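Local coordinates for protein probable arylamine n-acetyl transferase (Mycobacterium abscessus, PDB 4GUZ) that probably transfers an acetyl group from acetyl-coenzyme A to the amino group of arylamine substrates, at residues E17-F21 / I22-G26; L32-L35 / R36-R40. All coordinates share one frame; numbering follows the deposited sequence.

Contact 1 (E17-F21 / I22-G26); sequences EYLAF and IGFDG
Leu-19 O takes the shortest polar bond here, 2.7 Å from Phe-24 N, with an N-H...O angle of 152°. That bond reaches five residues back into the last turn of helix 15-21. A second one, Gly-23 N to Ala-20 O at 3.1 Å, comes from above the carbonyl plane rather than along a lone pair. With Gly-23 at positive phi (66°), the pair makes a Schellman motif, and the chain leaves the helix there. One step earlier Ile-22 N still makes the ordinary helical bond to Tyr-18 O.

The side chains close over this turn. Ile-22 lays CG2 over one face of the Tyr-18 ring, 4.0 Å from its centroid, a CH-pi contact displaced toward the rim, while CD1 lies 3.7 Å from Tyr-18 CE2. A chi1 of 67° holds Ile-22 CG1 between its own N and carbonyl carbon and sets it 3.4 Å from Tyr-18 O. Leu-19 and Phe-24 run side by side in the same direction, with Leu-19 CD2 3.8 Å from Phe-24 CD2. The phenol end of Tyr-18 is hydrogen-bonded to His-42 ND1, and its ring is also packed by Leu-85, Phe-86 and Val-89 of helix 79-92.

The carbonyls of Tyr-18, Leu-19 and Ala-20 are taken up by N-H groups of the departing chain; Ile-22 and Phe-24 probably help keep water from the first two.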
loop_
_atom_site.group_PDB
_atom_site.type_symbol
_atom_site.label_atom_id
_atom_site.label_comp_id
_atom_site.label_asym_id
_atom_site.label_seq_id
_atom_site.Cartn_x
_atom_site.Cartn_y
_atom_site.Cartn_z
ATOM N N GLU A 17 -19.572 4.785 -4.449
ATOM C CA GLU A 17 -19.259 4.668 -3.025
ATOM C C GLU A 17 -17.750 4.816 -2.783
ATOM O O GLU A 17 -17.337 5.511 -1.854
ATOM C CB GLU A 17 -19.747 3.322 -2.506
ATOM C CG GLU A 17 -19.848 3.268 -0.996
ATOM C CD GLU A 17 -20.111 1.896 -0.413
ATOM O OE1 GLU A 17 -20.564 0.985 -1.146
ATOM O OE2 GLU A 17 -19.885 1.749 0.806
ATOM N N TYR A 18 -16.941 4.162 -3.627
ATOM C CA TYR A 18 -15.487 4.233 -3.519
ATOM C C TYR A 18 -15.023 5.665 -3.763
ATOM O O TYR A 18 -14.206 6.168 -2.992
ATOM C CB TYR A 18 -14.796 3.242 -4.496
ATOM C CG TYR A 18 -13.299 3.480 -4.605
ATOM C CD1 TYR A 18 -12.406 2.830 -3.756
ATOM C CD2 TYR A 18 -12.785 4.416 -5.501
ATOM C CE1 TYR A 18 -11.040 3.094 -3.806
ATOM C CE2 TYR A 18 -11.423 4.711 -5.537
ATOM C CZ TYR A 18 -10.552 4.020 -4.710
ATOM O OH TYR A 18 -9.211 4.288 -4.753
ATOM N N LEU A 19 -15.532 6.313 -4.833
ATOM C CA LEU A 19 -15.106 7.668 -5.204
ATOM C C LEU A 19 -15.502 8.703 -4.155
ATOM O O LEU A 19 -14.731 9.625 -3.906
ATOM C CB LEU A 19 -15.624 8.067 -6.591
ATOM C CG LEU A 19 -15.115 7.189 -7.752
ATOM C CD1 LEU A 19 -15.865 7.504 -9.060
ATOM C CD2 LEU A 19 -13.614 7.341 -7.960
ATOM N N ALA A 20 -16.674 8.537 -3.519
ATOM C CA ALA A 20 -17.121 9.442 -2.464
ATOM C C ALA A 20 -16.203 9.294 -1.239
ATOM O O ALA A 20 -15.809 10.296 -0.643
ATOM C CB ALA A 20 -18.569 9.145 -2.089
ATOM N N PHE A 21 -15.824 8.038 -0.911
ATOM C CA PHE A 21 -14.945 7.709 0.216
ATOM C C PHE A 21 -13.558 8.343 0.075
ATOM O O PHE A 21 -13.011 8.823 1.063
ATOM C CB PHE A 21 -14.783 6.190 0.359
ATOM C CG PHE A 21 -14.138 5.784 1.667
ATOM C CD1 PHE A 21 -14.911 5.549 2.799
ATOM C CD2 PHE A 21 -12.756 5.630 1.763
ATOM C CE1 PHE A 21 -14.314 5.173 4.006
ATOM C CE2 PHE A 21 -12.161 5.260 2.975
ATOM C CZ PHE A 21 -12.948 5.029 4.084
ATOM N N ILE A 22 -12.983 8.297 -1.135
ATOM C CA ILE A 22 -11.641 8.826 -1.394
ATOM C C ILE A 22 -11.709 10.324 -1.742
ATOM O O ILE A 22 -10.684 10.942 -2.022
ATOM C CB ILE A 22 -10.872 7.991 -2.466
ATOM C CG1 ILE A 22 -11.503 8.093 -3.887
ATOM C CG2 ILE A 22 -10.693 6.539 -2.019
ATOM C CD1 ILE A 22 -10.420 8.186 -5.028
ATOM N N GLY A 23 -12.903 10.904 -1.662
ATOM C CA GLY A 23 -13.121 12.327 -1.921
ATOM C C GLY A 23 -12.872 12.726 -3.357
ATOM O O GLY A 23 -12.418 13.845 -3.622
ATOM N N PHE A 24 -13.146 11.810 -4.293
ATOM C CA PHE A 24 -12.990 12.081 -5.715
ATOM C C PHE A 24 -14.284 12.666 -6.280
ATOM O O PHE A 24 -15.371 12.136 -6.029
ATOM C CB PHE A 24 -12.615 10.803 -6.486
ATOM C CG PHE A 24 -12.384 10.994 -7.967
ATOM C CD1 PHE A 24 -11.097 11.114 -8.475
ATOM C CD2 PHE A 24 -13.457 11.029 -8.862
ATOM C CE1 PHE A 24 -10.882 11.283 -9.846
ATOM C CE2 PHE A 24 -13.242 11.240 -10.225
ATOM C CZ PHE A 24 -11.954 11.339 -10.710
ATOM N N ASP A 25 -14.146 13.708 -7.104
ATOM C CA ASP A 25 -15.253 14.332 -7.826
ATOM C C ASP A 25 -14.731 14.840 -9.169
ATOM O O ASP A 25 -13.519 14.924 -9.369
ATOM C CB ASP A 25 -15.927 15.459 -7.005
ATOM C CG ASP A 25 -15.005 16.529 -6.454
ATOM O OD1 ASP A 25 -14.050 16.922 -7.169
ATOM O OD2 ASP A 25 -15.265 17.013 -5.327
ATOM N N GLY A 26 -15.650 15.165 -10.066
ATOM C CA GLY A 26 -15.321 15.694 -11.378
ATOM C C GLY A 26 -15.206 14.636 -12.448
ATOM O O GLY A 26 -15.787 13.554 -12.331
#

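Contact 2 (L32-L35 / R36-R40); sequences LETL and RRLQR
Between 32-35 and 36-40 the backbone is continuous alpha-helix, tied by four i-to-i+4 bonds, of which Gln-39 N to Leu-35 O is the straightest (2.9 Å, N-H...O angle 172°).

Outside that ladder, Arg-36 lies across Leu-32. Its chain is extended from CG to NE, and this carries NE to 3.5 Å from Leu-32 CG and NH2 to 3.5 Å from Leu-32 CD2. The isobutyl group thus meets the guanidinium obliquely. Trp-128 of strand 126-130 touches both side chains. Glu-33, which a crystal neighbour also touches, has OE2 3.6 Å from Arg-36 CD, beside the aliphatic part of the chain. Its OE1 stays 4.3 Å from Arg-36 NE and well out of the guanidinium plane, so the opposite charges are near without forming a salt bridge.

Arg-37 turns back at chi3 (-48°), which sets NH1 3.3 Å from Glu-33 O. Its NH2 has weak hydrogen bonds to the carbonyls of Asp-25 and Asp-27 in the preceding loop. Thr-34 and Leu-38 run alongside each other, CG2 to CD1 4.1 Å. The strongest partner of Thr-34 OG1 is Ser-29 O; Asp-27 O is also within hydrogen-bonding range, so the single hydroxyl proton can serve one of them fully or be shared. On the inner side Leu-35 packs on Val-121, Cys-130 and Leu-90, and Gln-39 NE2 bonds to Pro-138 O.

Arg-36 NE is buried without a partner in the model, and Glu-33 may help balance the guanidinium charge through space. Thr-34, and more weakly Arg-37, turn their polar ends to loop carbonyls instead, joining the first turns of helix 32-45 to the chain that leads into it.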
loop_
_atom_site.group_PDB
_atom_site.type_symbol
_atom_site.label_atom_id
_atom_site.label_comp_id
_atom_site.label_asym_id
_atom_site.label_seq_id
_atom_site.Cartn_x
_atom_site.Cartn_y
_atom_site.Cartn_z
ATOM N N LEU A 32 -4.411 11.215 -17.106
ATOM C CA LEU A 32 -3.438 11.456 -16.050
ATOM C C LEU A 32 -3.994 12.332 -14.929
ATOM O O LEU A 32 -3.693 12.078 -13.756
ATOM C CB LEU A 32 -2.159 12.087 -16.630
ATOM C CG LEU A 32 -1.046 12.445 -15.636
ATOM C CD1 LEU A 32 -0.477 11.208 -14.944
ATOM C CD2 LEU A 32 0.018 13.280 -16.288
ATOM N N GLU A 33 -4.785 13.374 -15.265
ATOM C CA GLU A 33 -5.315 14.225 -14.195
ATOM C C GLU A 33 -6.285 13.430 -13.311
ATOM O O GLU A 33 -6.251 13.591 -12.097
ATOM C CB GLU A 33 -5.948 15.523 -14.742
ATOM C CG GLU A 33 -5.257 16.789 -14.233
ATOM C CD GLU A 33 -3.756 16.724 -13.992
ATOM O OE1 GLU A 33 -3.012 16.285 -14.900
ATOM O OE2 GLU A 33 -3.326 17.101 -12.878
ATOM N N THR A 34 -7.059 12.518 -13.904
ATOM C CA THR A 34 -7.971 11.655 -13.156
ATOM C C THR A 34 -7.151 10.685 -12.276
ATOM O O THR A 34 -7.435 10.567 -11.088
ATOM C CB THR A 34 -8.921 10.928 -14.103
ATOM O OG1 THR A 34 -9.740 11.917 -14.731
ATOM C CG2 THR A 34 -9.837 9.912 -13.375
ATOM N N LEU A 35 -6.116 10.045 -12.856
ATOM C CA LEU A 35 -5.242 9.109 -12.141
ATOM C C LEU A 35 -4.591 9.785 -10.943
ATOM O O LEU A 35 -4.512 9.182 -9.876
ATOM C CB LEU A 35 -4.170 8.550 -13.101
ATOM C CG LEU A 35 -3.240 7.462 -12.546
ATOM C CD1 LEU A 35 -4.012 6.197 -12.194
ATOM C CD2 LEU A 35 -2.113 7.155 -13.519
ATOM N N ARG A 36 -4.130 11.042 -11.112
ATOM C CA ARG A 36 -3.519 11.809 -10.031
ATOM C C ARG A 36 -4.496 11.990 -8.887
ATOM O O ARG A 36 -4.128 11.774 -7.733
ATOM C CB ARG A 36 -2.999 13.185 -10.526
ATOM C CG ARG A 36 -1.631 13.068 -11.188
ATOM C CD ARG A 36 -1.176 14.342 -11.879
ATOM N NE ARG A 36 -0.012 14.054 -12.720
ATOM C CZ ARG A 36 1.000 14.887 -12.946
ATOM N NH1 ARG A 36 0.996 16.110 -12.421
ATOM N NH2 ARG A 36 2.021 14.508 -13.703
ATOM N N ARG A 37 -5.741 12.368 -9.202
ATOM C CA ARG A 37 -6.759 12.582 -8.166
ATOM C C ARG A 37 -7.152 11.263 -7.498
ATOM O O ARG A 37 -7.399 11.256 -6.294
ATOM C CB ARG A 37 -7.994 13.297 -8.730
ATOM C CG ARG A 37 -7.683 14.734 -9.189
ATOM C CD ARG A 37 -8.896 15.663 -9.268
ATOM N NE ARG A 37 -10.061 15.099 -9.965
ATOM C CZ ARG A 37 -10.159 14.908 -11.279
ATOM N NH1 ARG A 37 -9.137 15.195 -12.080
ATOM N NH2 ARG A 37 -11.269 14.399 -11.799
ATOM N N LEU A 38 -7.156 10.150 -8.266
ATOM C CA LEU A 38 -7.501 8.806 -7.764
ATOM C C LEU A 38 -6.457 8.326 -6.768
ATOM O O LEU A 38 -6.801 7.922 -5.666
ATOM C CB LEU A 38 -7.625 7.785 -8.899
ATOM C CG LEU A 38 -8.862 7.834 -9.788
ATOM C CD1 LEU A 38 -8.722 6.863 -10.923
ATOM C CD2 LEU A 38 -10.124 7.493 -9.009
ATOM N N GLN A 39 -5.183 8.397 -7.150
ATOM C CA GLN A 39 -4.117 7.959 -6.266
ATOM C C GLN A 39 -4.041 8.825 -4.989
ATOM O O GLN A 39 -3.954 8.268 -3.898
ATOM C CB GLN A 39 -2.771 7.948 -6.992
ATOM C CG GLN A 39 -1.652 7.464 -6.066
ATOM C CD GLN A 39 -0.466 6.842 -6.748
ATOM O OE1 GLN A 39 -0.501 6.470 -7.919
ATOM N NE2 GLN A 39 0.541 6.522 -5.954
ATOM N N ARG A 40 -4.074 10.165 -5.113
ATOM C CA ARG A 40 -3.994 11.027 -3.936
ATOM C C ARG A 40 -5.115 10.712 -2.938
ATOM O O ARG A 40 -4.837 10.538 -1.758
ATOM C CB ARG A 40 -4.006 12.520 -4.323
ATOM C CG ARG A 40 -3.558 13.420 -3.174
ATOM C CD ARG A 40 -3.525 14.879 -3.564
ATOM N NE ARG A 40 -3.404 15.773 -2.404
ATOM C CZ ARG A 40 -2.290 16.402 -2.042
ATOM N NH1 ARG A 40 -1.163 16.218 -2.721
ATOM N NH2 ARG A 40 -2.295 17.226 -1.002
#

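Overall arrangement
Contact 1 ends helix 15-21, and a short loop leads on to contact 2 in the first turns of helix 32-45; their centres are 11 Å apart. They also touch directly. Leu-19 CD2 meets Leu-38 CD2 at 3.6 Å, Ile-22 CD1 sits 3.7 Å from Leu-38 O, and Phe-24 CZ approaches Arg-37 NH2 to 3.3 Å. Leu-38 is thus met by Leu-19 at its side chain and by Ile-22 at its carbonyl oxygen, and both contacts go on to pack against helix 79-92. In contact 2 the Gln-39 side chain lies near the probable Cys-79, His-116, Asp-131 catalytic triad expected for this family, without touching those residues.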